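Local atomic coordinates of JSC1_58120g3 ([Leptolyngbya] sp. JSC-1, PDB entry 6XHH), a protein that probably senses far-red light as a cyanobacteriochrome GAF domain, carrying a covalently attached linear tetrapyrrole of the verdin type. Residues F22-T25 against T26-R30; R111-T114 against D115-E119. All coordinates share one frame; numbering follows the deposited sequence.

Contact 1 of 2, residues F22-T25 against T26-R30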
ATOM      1  N   PHE A  22      -0.362   7.292  11.662  1.00 14.79           N
ATOM      2  CA  PHE A  22      -0.027   7.203  10.240  1.00 12.85           C
ATOM      3  C   PHE A  22       1.467   7.367  10.011  1.00 15.07           C
ATOM      4  O   PHE A  22       2.080   6.604   9.257  1.00 15.19           O
ATOM      5  CB  PHE A  22      -0.789   8.264   9.451  1.00 14.90           C
ATOM      6  CG  PHE A  22      -2.224   7.924   9.200  1.00 16.16           C
ATOM      7  CD1 PHE A  22      -2.831   6.857   9.845  1.00 13.70           C
ATOM      8  CD2 PHE A  22      -2.972   8.689   8.320  1.00 18.98           C
ATOM      9  CE1 PHE A  22      -4.160   6.559   9.601  1.00 18.91           C
ATOM     10  CE2 PHE A  22      -4.287   8.390   8.064  1.00 15.99           C
ATOM     11  CZ  PHE A  22      -4.890   7.337   8.715  1.00 16.68           C
ATOM     12  N   SER A  23       2.071   8.379  10.636  1.00 14.90           N
ATOM     13  CA  SER A  23       3.486   8.644  10.397  1.00 12.70           C
ATOM     14  C   SER A  23       4.355   7.515  10.931  1.00 13.77           C
ATOM     15  O   SER A  23       5.276   7.048  10.251  1.00 16.06           O
ATOM     16  CB  SER A  23       3.882   9.970  11.044  1.00 22.11           C
ATOM     17  OG  SER A  23       3.284  11.056  10.362  1.00 28.78           O
ATOM     18  N   THR A  24       4.074   7.064  12.155  1.00 11.97           N
ATOM     19  CA  THR A  24       4.805   5.936  12.717  1.00 15.40           C
ATOM     20  C   THR A  24       4.659   4.692  11.852  1.00 15.13           C
ATOM     21  O   THR A  24       5.629   3.950  11.653  1.00 15.81           O
ATOM     22  CB  THR A  24       4.295   5.660  14.132  1.00 18.76           C
ATOM     23  OG1 THR A  24       4.512   6.826  14.932  1.00 21.85           O
ATOM     24  CG2 THR A  24       5.014   4.484  14.750  1.00 18.27           C
ATOM     25  N   THR A  25       3.451   4.441  11.343  1.00 14.93           N
ATOM     26  CA  THR A  25       3.218   3.261  10.520  1.00 12.16           C
ATOM     27  C   THR A  25       4.062   3.289   9.250  1.00 13.88           C
ATOM     28  O   THR A  25       4.774   2.323   8.946  1.00 13.77           O
ATOM     29  CB  THR A  25       1.736   3.144  10.182  1.00 14.00           C
ATOM     30  OG1 THR A  25       0.994   2.989  11.404  1.00 16.52           O
ATOM     31  CG2 THR A  25       1.494   1.945   9.304  1.00 19.28           C
ATOM     32  N   THR A  26       4.026   4.404   8.512  1.00 12.13           N
ATOM     33  CA  THR A  26       4.791   4.455   7.265  1.00  9.91           C
ATOM     34  C   THR A  26       6.289   4.343   7.539  1.00 12.28           C
ATOM     35  O   THR A  26       7.009   3.661   6.798  1.00 13.66           O
ATOM     36  CB  THR A  26       4.482   5.725   6.458  1.00  8.82           C
ATOM     37  OG1 THR A  26       4.733   6.890   7.237  1.00 14.39           O
ATOM     38  CG2 THR A  26       3.046   5.754   5.975  1.00 10.42           C
ATOM     39  N   GLN A  27       6.770   4.986   8.614  1.00 12.68           N
ATOM     40  CA  GLN A  27       8.183   4.912   8.976  1.00 12.08           C
ATOM     41  C   GLN A  27       8.593   3.492   9.327  1.00 12.72           C
ATOM     42  O   GLN A  27       9.637   3.008   8.873  1.00 15.64           O
ATOM     43  CB  GLN A  27       8.469   5.847  10.153  1.00 14.15           C
ATOM     44  CG  GLN A  27       8.348   7.339   9.834  1.00 22.84           C
ATOM     45  CD  GLN A  27       9.021   8.242  10.869  1.00 28.68           C
ATOM     46  OE1 GLN A  27       9.915   7.815  11.607  1.00 35.10           O
ATOM     47  NE2 GLN A  27       8.575   9.491  10.937  1.00 41.16           N
ATOM     48  N   GLU A  28       7.793   2.814  10.148  1.00 13.98           N
ATOM     49  CA  GLU A  28       8.191   1.486  10.606  1.00 13.01           C
ATOM     50  C   GLU A  28       8.162   0.468   9.474  1.00 11.47           C
ATOM     51  O   GLU A  28       9.061  -0.374   9.368  1.00 13.56           O
ATOM     52  CB  GLU A  28       7.291   1.038  11.755  1.00 13.47           C
ATOM     53  CG  GLU A  28       7.439   1.865  13.001  1.00 20.27           C
ATOM     54  CD  GLU A  28       8.877   2.024  13.423  1.00 32.77           C
ATOM     55  OE1 GLU A  28       9.630   1.024  13.361  1.00 31.34           O
ATOM     56  OE2 GLU A  28       9.249   3.148  13.817  1.00 30.60           O
ATOM     57  N   VAL A  29       7.139   0.515   8.621  1.00 13.78           N
ATOM     58  CA  VAL A  29       7.103  -0.392   7.480  1.00 13.41           C
ATOM     59  C   VAL A  29       8.269  -0.130   6.533  1.00 12.08           C
ATOM     60  O   VAL A  29       8.879  -1.074   6.010  1.00 14.06           O
ATOM     61  CB  VAL A  29       5.750  -0.295   6.753  1.00 11.25           C
ATOM     62  CG1 VAL A  29       5.805  -1.090   5.453  1.00 12.79           C
ATOM     63  CG2 VAL A  29       4.630  -0.809   7.656  1.00 14.45           C
ATOM     64  N   ARG A  30       8.596   1.146   6.286  1.00 14.28           N
ATOM     65  CA  ARG A  30       9.696   1.458   5.370  1.00 12.19           C
ATOM     66  C   ARG A  30      11.023   0.926   5.900  1.00 15.08           C
ATOM     67  O   ARG A  30      11.806   0.324   5.157  1.00 15.20           O
ATOM     68  CB  ARG A  30       9.791   2.967   5.128  1.00 17.07           C
ATOM     69  CG  ARG A  30      10.587   3.311   3.860  1.00 17.38           C
ATOM     70  CD  ARG A  30      11.309   4.665   3.928  1.00 19.08           C
ATOM     71  NE  ARG A  30      12.108   4.790   5.145  1.00 22.03           N
ATOM     72  CZ  ARG A  30      13.271   4.179   5.362  1.00 27.76           C
ATOM     73  NH1 ARG A  30      13.900   4.360   6.517  1.00 32.40           N
ATOM     74  NH2 ARG A  30      13.810   3.384   4.442  1.00 22.95           N
TER

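Contact 2 of 2, residues R111-T114 against D115-E119. With M1V (mesobiliverdin IX(alpha)), chain C; EDO (1,2-ethanediol), chain D.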
ATOM      1  N   ARG A 111       1.516 -10.924 -14.845  1.00 13.11           N
ATOM      2  CA  ARG A 111       0.551 -10.304 -15.744  1.00 17.02           C
ATOM      3  C   ARG A 111       0.942  -8.857 -16.011  1.00 14.31           C
ATOM      4  O   ARG A 111       0.858  -8.031 -15.097  1.00 11.83           O
ATOM      5  CB  ARG A 111      -0.853 -10.370 -15.149  1.00 19.33           C
ATOM      6  CG  ARG A 111      -1.939  -9.873 -16.072  1.00 18.34           C
ATOM      7  CD  ARG A 111      -3.302  -9.972 -15.392  1.00 26.06           C
ATOM      8  NE  ARG A 111      -4.375 -10.191 -16.355  1.00 35.01           N
ATOM      9  CZ  ARG A 111      -5.116  -9.223 -16.884  1.00 31.83           C
ATOM     10  NH1 ARG A 111      -4.906  -7.958 -16.549  1.00 37.84           N
ATOM     11  NH2 ARG A 111      -6.073  -9.525 -17.751  1.00 36.35           N
ATOM     12  N   PRO A 112       1.336  -8.503 -17.233  1.00 12.21           N
ATOM     13  CA  PRO A 112       1.785  -7.133 -17.509  1.00 12.01           C
ATOM     14  C   PRO A 112       0.705  -6.099 -17.248  1.00 10.35           C
ATOM     15  O   PRO A 112      -0.485  -6.339 -17.444  1.00 13.11           O
ATOM     16  CB  PRO A 112       2.165  -7.182 -18.997  1.00 15.06           C
ATOM     17  CG  PRO A 112       2.546  -8.612 -19.229  1.00 16.41           C
ATOM     18  CD  PRO A 112       1.588  -9.405 -18.371  1.00 14.86           C
ATOM     19  N   LEU A 113       1.145  -4.923 -16.797  1.00 12.69           N
ATOM     20  CA  LEU A 113       0.252  -3.805 -16.518  1.00 11.59           C
ATOM     21  C   LEU A 113      -0.058  -3.027 -17.792  1.00 13.07           C
ATOM     22  O   LEU A 113       0.724  -3.014 -18.741  1.00 15.01           O
ATOM     23  CB  LEU A 113       0.888  -2.854 -15.496  1.00 11.83           C
ATOM     24  CG  LEU A 113       0.850  -3.207 -14.006  1.00 12.28           C
ATOM     25  CD1 LEU A 113       1.423  -4.575 -13.682  1.00 18.92           C
ATOM     26  CD2 LEU A 113       1.604  -2.133 -13.243  1.00 16.27           C
ATOM     27  N   THR A 114      -1.220  -2.379 -17.801  1.00 12.29           N
ATOM     28  CA  THR A 114      -1.601  -1.488 -18.892  1.00 14.40           C
ATOM     29  C   THR A 114      -0.673  -0.278 -18.922  1.00 12.60           C
ATOM     30  O   THR A 114      -0.224   0.192 -17.882  1.00 14.08           O
ATOM     31  CB  THR A 114      -3.057  -1.052 -18.689  1.00 14.31           C
ATOM     32  OG1 THR A 114      -3.924  -2.192 -18.825  1.00 15.35           O
ATOM     33  CG2 THR A 114      -3.465   0.040 -19.662  1.00 16.47           C
ATOM     34  N   ASP A 115      -0.387   0.242 -20.124  1.00 13.47           N
ATOM     35  CA  ASP A 115       0.687   1.231 -20.225  1.00 16.82           C
ATOM     36  C   ASP A 115       0.361   2.522 -19.478  1.00 12.70           C
ATOM     37  O   ASP A 115       1.262   3.154 -18.918  1.00 17.40           O
ATOM     38  CB  ASP A 115       1.033   1.534 -21.684  1.00 26.21           C
ATOM     39  CG  ASP A 115       2.361   2.268 -21.812  1.00 43.20           C
ATOM     40  OD1 ASP A 115       3.277   1.959 -21.021  1.00 50.35           O
ATOM     41  OD2 ASP A 115       2.490   3.158 -22.682  1.00 48.55           O
ATOM     42  N   CYS A 116      -0.910   2.954 -19.466  1.00 13.96           N
ATOM     43  CA  CYS A 116      -1.232   4.190 -18.745  1.00 13.69           C
ATOM     44  C   CYS A 116      -1.130   4.017 -17.235  1.00 13.13           C
ATOM     45  O   CYS A 116      -0.844   4.993 -16.519  1.00 14.20           O
ATOM     46  CB  CYS A 116      -2.621   4.727 -19.130  1.00 15.87           C
ATOM     47  SG  CYS A 116      -4.084   3.737 -18.852  1.00 17.43           S
ATOM     48  N   HIS A 117      -1.351   2.792 -16.739  1.00 13.70           N
ATOM     49  CA  HIS A 117      -1.054   2.473 -15.348  1.00 12.34           C
ATOM     50  C   HIS A 117       0.442   2.583 -15.083  1.00 16.36           C
ATOM     51  O   HIS A 117       0.875   3.250 -14.128  1.00 14.28           O
ATOM     52  CB  HIS A 117      -1.584   1.069 -15.045  1.00 12.51           C
ATOM     53  CG  HIS A 117      -1.495   0.661 -13.603  1.00 12.14           C
ATOM     54  ND1 HIS A 117      -1.963  -0.556 -13.160  1.00 13.77           N
ATOM     55  CD2 HIS A 117      -0.999   1.293 -12.509  1.00 13.73           C
ATOM     56  CE1 HIS A 117      -1.763  -0.662 -11.855  1.00 16.30           C
ATOM     57  NE2 HIS A 117      -1.186   0.448 -11.434  1.00 13.51           N
ATOM     58  N   ILE A 118       1.255   1.984 -15.961  1.00 15.37           N
ATOM     59  CA  ILE A 118       2.708   2.104 -15.845  1.00 12.66           C
ATOM     60  C   ILE A 118       3.130   3.570 -15.856  1.00 13.56           C
ATOM     61  O   ILE A 118       3.984   3.991 -15.073  1.00 15.29           O
ATOM     62  CB  ILE A 118       3.402   1.309 -16.965  1.00 16.39           C
ATOM     63  CG1 ILE A 118       3.212  -0.188 -16.724  1.00 14.03           C
ATOM     64  CG2 ILE A 118       4.896   1.624 -16.998  1.00 16.23           C
ATOM     65  CD1 ILE A 118       3.671  -1.041 -17.894  1.00 14.45           C
ATOM     66  N   GLU A 119       2.523   4.376 -16.730  1.00 14.75           N
ATOM     67  CA  GLU A 119       2.920   5.780 -16.830  1.00 16.58           C
ATOM     68  C   GLU A 119       2.559   6.548 -15.558  1.00 13.14           C
ATOM     69  O   GLU A 119       3.322   7.407 -15.091  1.00 15.63           O
ATOM     70  CB  GLU A 119       2.258   6.405 -18.062  1.00 18.19           C
ATOM     71  CG  GLU A 119       2.658   7.844 -18.319  1.00 23.90           C
ATOM     72  CD  GLU A 119       1.795   8.503 -19.382  1.00 34.95           C
ATOM     73  OE1 GLU A 119       1.757   9.751 -19.429  1.00 33.40           O
ATOM     74  OE2 GLU A 119       1.154   7.771 -20.170  1.00 48.40           O
TER
HETATM   75  OA  M1V C 801      -3.803   6.528 -13.540  1.00 14.52           O
HETATM   76  C1A M1V C 801      -4.193   5.771 -14.416  1.00 15.63           C
HETATM   77  NA  M1V C 801      -4.463   4.474 -14.222  1.00 16.23           N
HETATM   78  C2A M1V C 801      -4.437   6.123 -15.759  1.00 16.52           C
HETATM   79  CMA M1V C 801      -4.248   7.496 -16.364  1.00 18.45           C
HETATM   80  C3A M1V C 801      -4.874   4.984 -16.429  1.00 16.14           C
HETATM   81  CAA M1V C 801      -5.242   4.864 -17.859  1.00 18.55           C
HETATM   82  CBA M1V C 801      -6.703   4.452 -18.051  1.00 17.88           C
HETATM   83  C4A M1V C 801      -4.887   3.898 -15.424  1.00 14.35           C
HETATM   84  CHA M1V C 801      -5.277   2.611 -15.679  1.00 15.67           C
HETATM   85  C1B M1V C 801      -5.354   1.444 -14.796  1.00 14.86           C
HETATM   86  C2B M1V C 801      -5.731   0.167 -15.289  1.00 12.92           C
HETATM   87  CMB M1V C 801      -6.067  -0.162 -16.724  1.00 15.39           C
HETATM   88  C3B M1V C 801      -5.714  -0.699 -14.238  1.00 12.72           C
HETATM   89  CAB M1V C 801      -6.038  -2.181 -14.286  1.00 15.82           C
HETATM   90  CBB M1V C 801      -4.749  -3.009 -14.148  1.00 15.66           C
HETATM   91  CGB M1V C 801      -3.883  -2.854 -15.380  1.00 14.25           C
HETATM   92  O2B M1V C 801      -4.265  -3.332 -16.476  1.00 19.62           O
HETATM   93  O1B M1V C 801      -2.785  -2.256 -15.334  1.00 14.32           O
HETATM   94  NB  M1V C 801      -5.129   1.341 -13.477  1.00 15.25           N
HETATM   95  C4B M1V C 801      -5.336   0.063 -13.092  1.00 12.09           C
HETATM   96  CHB M1V C 801      -5.232  -0.524 -11.822  1.00 12.54           C
HETATM   97  C1C M1V C 801      -4.699  -0.055 -10.612  1.00 13.14           C
HETATM   98  C2C M1V C 801      -4.405  -0.909  -9.540  1.00 12.69           C
HETATM   99  CAC M1V C 801      -4.694  -2.395  -9.516  1.00 14.71           C
HETATM  100  CBC M1V C 801      -6.200  -2.463  -9.138  1.00 17.53           C
HETATM  101  CGC M1V C 801      -6.900  -3.775  -9.463  1.00 17.38           C
HETATM  102  O2C M1V C 801      -6.268  -4.730  -9.968  1.00 21.72           O
HETATM  103  O1C M1V C 801      -8.129  -3.919  -9.240  1.00 20.38           O
HETATM  104  C3C M1V C 801      -3.898  -0.117  -8.512  1.00 13.68           C
HETATM  105  CMC M1V C 801      -3.453  -0.632  -7.171  1.00 13.43           C
HETATM  106  NC  M1V C 801      -4.351   1.230 -10.257  1.00 13.22           N
HETATM  107  C4C M1V C 801      -3.855   1.213  -8.978  1.00 13.63           C
HETATM  108  CHC M1V C 801      -3.451   2.437  -8.369  1.00 15.11           C
HETATM  109  C1D M1V C 801      -2.771   2.673  -7.200  1.00 11.62           C
HETATM  110  C2D M1V C 801      -3.053   3.714  -6.273  1.00 16.07           C
HETATM  111  CMD M1V C 801      -4.185   4.707  -6.385  1.00 13.51           C
HETATM  112  ND  M1V C 801      -1.649   1.990  -6.751  1.00 11.55           N
HETATM  113  C4D M1V C 801      -1.257   2.543  -5.583  1.00 13.78           C
HETATM  114  OD  M1V C 801      -0.281   2.146  -4.945  1.00 14.37           O
HETATM  115  C3D M1V C 801      -2.138   3.628  -5.271  1.00 14.63           C
HETATM  116  CAD M1V C 801      -2.081   4.508  -4.047  1.00 14.22           C
HETATM  117  CBD M1V C 801      -0.949   5.500  -4.196  1.00 16.03           C
HETATM  118  C1  EDO D 802      -5.985  -3.165 -22.063  1.00 24.61           C
HETATM  119  O1  EDO D 802      -5.834  -3.035 -20.643  1.00 32.89           O
HETATM  120  C2  EDO D 802      -5.157  -2.091 -22.763  1.00 31.81           C
HETATM  121  O2  EDO D 802      -3.783  -2.500 -22.818  1.00 23.94           O

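Contact 1 of 2, residues F22-T25 against T26-R30
Thr26 turns its hydroxyl back along the helix onto the carbonyl of Ser23, one turn earlier, with OG1 3.1 Å from Ser23 O. A chi1 of 57° swings OG1 over the preceding turn, where that oxygen lies, while CG2 rests against Phe22 O. Ser23 O thus accepts twice from one face of its plane, from this hydroxyl and, at 3.0 Å, from Gln27 N. Regular alpha-helical bonds continue the ladder, Thr26 N to Phe22 O, Glu28 N to Thr24 O, and Val29 N to Thr25 O. On the buried side the close meetings are with carbonyls, Val29 CG2 lying 3.4 Å from Thr25 O. Gln27, with Ser23 and Thr24, makes the solvent side, its chain extending outward past Ser23 O. Thr24 CG2 lies loosely alongside Glu28 CG at 4.0 Å; Glu28 then bends at chi2, and its buried carboxylate forms salt bridges with Arg7 and Lys11 of helix 2-13. The Thr24 and Thr25 hydroxyls bond back to the carbonyls of Ser20 and Ile21. Helix 18-33 packs on the sheet and beside its companion helices: Thr26 meets Thr53 and Ser55 of strand 49-56 and Ile40 of strand 37-43, while Thr25 touches Val166 and Leu170 of helix 157-178.

Contact 2 of 2, residues R111-T114 against D115-E119
The chromophore attachment site of the GAF domain lies at the start of helix 115-123, where Leu113 and Thr114 lead into Cys116 and His117. Cys116 SG is covalently joined to CAA of the bilin side chain at 1.9 Å, and Thr114 CG2 lies beside the sulfur. One propionate of the bilin is gripped across the turn: Thr114 N and His117 ND1 both donate to its O1B, each at 2.9 Å, while Thr114 OG1 donates to O2B at 2.6 Å. Thr114 OG1 also accepts from a bound ethanediol. A chi1 of -173° swings the His117 imidazole away from its own backbone N and in between Leu113 and the bilin: Leu113 CD2 makes a CH-pi contact over the centre of one face, 4.0 Å from the centroid, and bilin NC lies over the opposite face toward the rim. Phe87 also meets this ring. Leu113 CB packs on Ile118 CG1 at 3.7 Å, and Ile118 N closes the first helical turn on Thr114 O. Were His117 replaced by an alanine, O1B would probably lose its imidazole donor, and a gap would be likely to open between Leu113 and the bilin. The thioether fixes one end of the pigment, while N-H and hydroxyl donors from both segments hold a carboxylate whose negative charge the nearby helix N terminus may help to stabilise.

Overall arrangement
From the N terminus, the chain reaches contact 1 first, wholly within helix 18-33, where it closes single helical turns and no loop. Strands 37-43 and 49-56 of the six-stranded antiparallel sheet follow, then strand 87-89 at its far edge and the small hairpin 95-104. Contact 2 comes next, at the junction where the loop after strand 103-104 enters helix 115-123; strands 128-136 and 139-148 and helix 157-178 complete the chain. The two contacts are in series, neither nested nor crossing. Their centres are about 27 Å apart, on opposite sides of the chain's centre: contact 1 ties the sheet to the helical layer, contact 2 ties the bilin to its pocket.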